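Local coordinates for amidohydrolase 3 domain-containing protein (Bacillus thuringiensis serovar konkukian, PDB 3GGM) that is functionally uncharacterised but, as an N-terminal piece of an amidohydrolase-family protein, probably belongs to a hydrolase of non-peptide carbon-nitrogen bonds, at residues P4-N10 / S24-D30. Numbering follows the deposited sequence.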
ATOM      1  N   PRO A   4      13.242  23.252  -5.818  1.00 38.22           N
ATOM      2  CA  PRO A   4      12.714  21.887  -5.926  1.00 36.46           C
ATOM      3  C   PRO A   4      12.347  21.515  -7.357  1.00 35.07           C
ATOM      4  O   PRO A   4      12.002  22.381  -8.161  1.00 34.39           O
ATOM      5  CB  PRO A   4      11.490  21.918  -5.014  1.00 35.93           C
ATOM      6  CG  PRO A   4      10.990  23.323  -5.191  1.00 37.98           C
ATOM      7  CD  PRO A   4      12.279  24.136  -5.135  1.00 38.09           C
ATOM      8  N   ASP A   5      12.416  20.226  -7.677  1.00 33.61           N
ATOM      9  CA  ASP A   5      12.062  19.781  -9.018  1.00 34.87           C
ATOM     10  C   ASP A   5      10.557  19.593  -9.124  1.00 34.51           C
ATOM     11  O   ASP A   5       9.970  19.777 -10.189  1.00 36.54           O
ATOM     12  CB  ASP A   5      12.751  18.456  -9.358  1.00 37.27           C
ATOM     13  CG  ASP A   5      14.261  18.551  -9.286  1.00 38.97           C
ATOM     14  OD1 ASP A   5      14.806  19.617  -9.652  1.00 40.89           O
ATOM     15  OD2 ASP A   5      14.896  17.557  -8.874  1.00 41.24           O
ATOM     16  N   MET A   6       9.936  19.245  -8.003  1.00 34.61           N
ATOM     17  CA  MET A   6       8.502  19.001  -7.973  1.00 33.47           C
ATOM     18  C   MET A   6       7.873  19.515  -6.683  1.00 31.50           C
ATOM     19  O   MET A   6       8.490  19.466  -5.624  1.00 28.65           O
ATOM     20  CB  MET A   6       8.255  17.493  -8.105  1.00 35.53           C
ATOM     21  CG  MET A   6       6.857  17.033  -7.735  1.00 38.91           C
ATOM     22  SD  MET A   6       5.601  17.532  -8.921  1.00 43.51           S
ATOM     23  CE  MET A   6       5.973  16.362 -10.268  1.00 43.28           C
ATOM     24  N   ILE A   7       6.643  20.006  -6.790  1.00 29.60           N
ATOM     25  CA  ILE A   7       5.900  20.496  -5.636  1.00 28.59           C
ATOM     26  C   ILE A   7       4.452  20.043  -5.764  1.00 27.33           C
ATOM     27  O   ILE A   7       3.755  20.439  -6.694  1.00 26.44           O
ATOM     28  CB  ILE A   7       5.908  22.034  -5.544  1.00 29.34           C
ATOM     29  CG1 ILE A   7       7.322  22.532  -5.237  1.00 31.76           C
ATOM     30  CG2 ILE A   7       4.921  22.490  -4.470  1.00 30.60           C
ATOM     31  CD1 ILE A   7       7.423  24.036  -5.071  1.00 30.81           C
ATOM     32  N   LEU A   8       4.018  19.178  -4.852  1.00 24.97           N
ATOM     33  CA  LEU A   8       2.642  18.713  -4.861  1.00 24.39           C
ATOM     34  C   LEU A   8       1.978  19.510  -3.750  1.00 23.04           C
ATOM     35  O   LEU A   8       2.470  19.513  -2.622  1.00 23.16           O
ATOM     36  CB  LEU A   8       2.561  17.219  -4.548  1.00 24.87           C
ATOM     37  CG  LEU A   8       3.204  16.228  -5.525  1.00 26.54           C
ATOM     38  CD1 LEU A   8       4.711  16.190  -5.311  1.00 28.53           C
ATOM     39  CD2 LEU A   8       2.629  14.844  -5.284  1.00 26.97           C
ATOM     40  N   TYR A   9       0.883  20.198  -4.065  1.00 21.91           N
ATOM     41  CA  TYR A   9       0.191  20.999  -3.052  1.00 21.98           C
ATOM     42  C   TYR A   9      -1.325  20.828  -3.072  1.00 21.37           C
ATOM     43  O   TYR A   9      -1.877  20.140  -3.931  1.00 18.21           O
ATOM     44  CB  TYR A   9       0.527  22.481  -3.222  1.00 21.09           C
ATOM     45  CG  TYR A   9       0.016  23.057  -4.524  1.00 22.63           C
ATOM     46  CD1 TYR A   9       0.616  22.735  -5.739  1.00 22.41           C
ATOM     47  CD2 TYR A   9      -1.111  23.879  -4.540  1.00 21.92           C
ATOM     48  CE1 TYR A   9       0.099  23.220  -6.954  1.00 23.62           C
ATOM     49  CE2 TYR A   9      -1.632  24.366  -5.736  1.00 24.66           C
ATOM     50  CZ  TYR A   9      -1.028  24.034  -6.937  1.00 24.09           C
ATOM     51  OH  TYR A   9      -1.567  24.516  -8.109  1.00 26.13           O
ATOM     52  N   ASN A  10      -1.980  21.474  -2.110  1.00 20.07           N
ATOM     53  CA  ASN A  10      -3.429  21.433  -1.947  1.00 20.13           C
ATOM     54  C   ASN A  10      -3.970  20.010  -1.795  1.00 20.81           C
ATOM     55  O   ASN A  10      -5.003  19.641  -2.380  1.00 19.58           O
ATOM     56  CB  ASN A  10      -4.113  22.155  -3.115  1.00 20.01           C
ATOM     57  CG  ASN A  10      -5.609  22.259  -2.936  1.00 20.39           C
ATOM     58  OD1 ASN A  10      -6.089  22.552  -1.845  1.00 18.99           O
ATOM     59  ND2 ASN A  10      -6.360  22.035  -4.017  1.00 19.15           N
ATOM     60  N   SER A  24      -0.342  19.938   3.638  1.00 16.76           N
ATOM     61  CA  SER A  24      -1.098  19.951   2.386  1.00 17.57           C
ATOM     62  C   SER A  24      -0.184  20.041   1.175  1.00 16.96           C
ATOM     63  O   SER A  24      -0.640  19.950   0.041  1.00 17.23           O
ATOM     64  CB  SER A  24      -2.079  21.125   2.355  1.00 17.77           C
ATOM     65  OG  SER A  24      -1.403  22.374   2.413  1.00 19.50           O
ATOM     66  N   ALA A  25       1.108  20.226   1.412  1.00 18.31           N
ATOM     67  CA  ALA A  25       2.039  20.359   0.304  1.00 19.09           C
ATOM     68  C   ALA A  25       3.414  19.800   0.632  1.00 20.00           C
ATOM     69  O   ALA A  25       3.867  19.872   1.763  1.00 18.47           O
ATOM     70  CB  ALA A  25       2.167  21.811  -0.078  1.00 19.40           C
ATOM     71  N   ILE A  26       4.077  19.263  -0.382  1.00 20.39           N
ATOM     72  CA  ILE A  26       5.401  18.705  -0.190  1.00 24.92           C
ATOM     73  C   ILE A  26       6.279  19.108  -1.370  1.00 23.95           C
ATOM     74  O   ILE A  26       5.790  19.237  -2.497  1.00 23.59           O
ATOM     75  CB  ILE A  26       5.318  17.162  -0.090  1.00 26.24           C
ATOM     76  CG1 ILE A  26       6.684  16.568   0.227  1.00 28.88           C
ATOM     77  CG2 ILE A  26       4.808  16.588  -1.397  1.00 26.36           C
ATOM     78  CD1 ILE A  26       6.639  15.061   0.412  1.00 32.25           C
ATOM     79  N   ALA A  27       7.565  19.326  -1.104  1.00 24.46           N
ATOM     80  CA  ALA A  27       8.517  19.701  -2.150  1.00 25.83           C
ATOM     81  C   ALA A  27       9.560  18.597  -2.272  1.00 27.39           C
ATOM     82  O   ALA A  27      10.060  18.085  -1.261  1.00 27.19           O
ATOM     83  CB  ALA A  27       9.201  21.040  -1.816  1.00 24.87           C
ATOM     84  N   ILE A  28       9.886  18.249  -3.513  1.00 27.15           N
ATOM     85  CA  ILE A  28      10.849  17.192  -3.805  1.00 29.07           C
ATOM     86  C   ILE A  28      11.964  17.721  -4.692  1.00 31.26           C
ATOM     87  O   ILE A  28      11.704  18.361  -5.716  1.00 29.72           O
ATOM     88  CB  ILE A  28      10.163  16.010  -4.537  1.00 29.24           C
ATOM     89  CG1 ILE A  28       9.041  15.445  -3.664  1.00 28.69           C
ATOM     90  CG2 ILE A  28      11.194  14.919  -4.887  1.00 27.37           C
ATOM     91  CD1 ILE A  28       8.214  14.375  -4.355  1.00 32.08           C
ATOM     92  N   THR A  29      13.205  17.458  -4.289  1.00 33.46           N
ATOM     93  CA  THR A  29      14.373  17.886  -5.053  1.00 34.99           C
ATOM     94  C   THR A  29      15.205  16.637  -5.307  1.00 36.35           C
ATOM     95  O   THR A  29      15.676  15.990  -4.372  1.00 34.37           O
ATOM     96  CB  THR A  29      15.180  18.927  -4.272  1.00 35.64           C
ATOM     97  OG1 THR A  29      14.307  19.999  -3.894  1.00 37.12           O
ATOM     98  CG2 THR A  29      16.317  19.484  -5.129  1.00 35.87           C
ATOM     99  N   ASP A  30      15.374  16.316  -6.586  1.00 39.07           N
ATOM    100  CA  ASP A  30      16.077  15.114  -7.025  1.00 43.31           C
ATOM    101  C   ASP A  30      15.611  14.164  -5.926  1.00 43.57           C
ATOM    102  O   ASP A  30      16.159  14.161  -4.822  1.00 46.38           O
ATOM    103  CB  ASP A  30      17.367  14.870  -6.223  1.00 43.66           C
ATOM    104  CG  ASP A  30      18.451  15.904  -6.521  1.00 47.17           C
ATOM    105  OD1 ASP A  30      18.527  16.378  -7.678  1.00 48.71           O
ATOM    106  OD2 ASP A  30      19.236  16.237  -5.605  1.00 47.48           O
TER
HETATM  107  O   HOH W   1      17.470  18.974  -9.496  1.00 45.50           O
HETATM  108  O   HOH W   2      -1.239  23.477  -0.192  1.00 22.99           O
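Leu8 CG (chi1 -64°) and Ile28 CG1 (chi1 -59°) each lie anti to their own carbonyl carbon, and the two side chains meet obliquely, Leu8 CD1 lying 4.1 Å from Ile28 CD1. Leu8 also runs alongside Ile26, pointing the same way, with its CB and CD1 both against Ile26 CG2. On the reverse face Ala27 CB touches both Pro4 CB and Ile7 CG1. The contact joins neighbouring strands 6-9 and 25-29, antiparallel at 172°, in the mixed beta sheet of this N-terminal piece of the protein. Met6 with Ile28 and Leu8 with Ile26 are hydrogen-bonded pairs, each joined by two bonds; Ile28 N to Met6 O (2.8 Å) is nearly straight. Between them Ile7 and Ala27 form a non-hydrogen-bonded pair. At one end Asp5 and Met6 both face Ile28, a classic beta bulge: Ile28 O accepts from Asp5 N at 2.8 Å and Met6 N at 3.0 Å, both in the carbonyl plane. Asp5 then turns its carboxylate toward the end of strand 25-29, where Asp30 N reaches Asp5 OD2 at 2.6 Å from above the carboxylate plane. At the other end a water bridges Asn10 N and Ser24 OG. Strand 6-9 continues the sheet through backbone bonds to strand 50-53, while Ile33 of strand 32-37 packs on Ile26 and Ile28; Leu8 touches His69 of the second subunit. The Asp30 side-chain position is doubtful, but the Asp30 N-H and a water donating to Asp5 OD1 should together stabilise the Asp5 carboxylate.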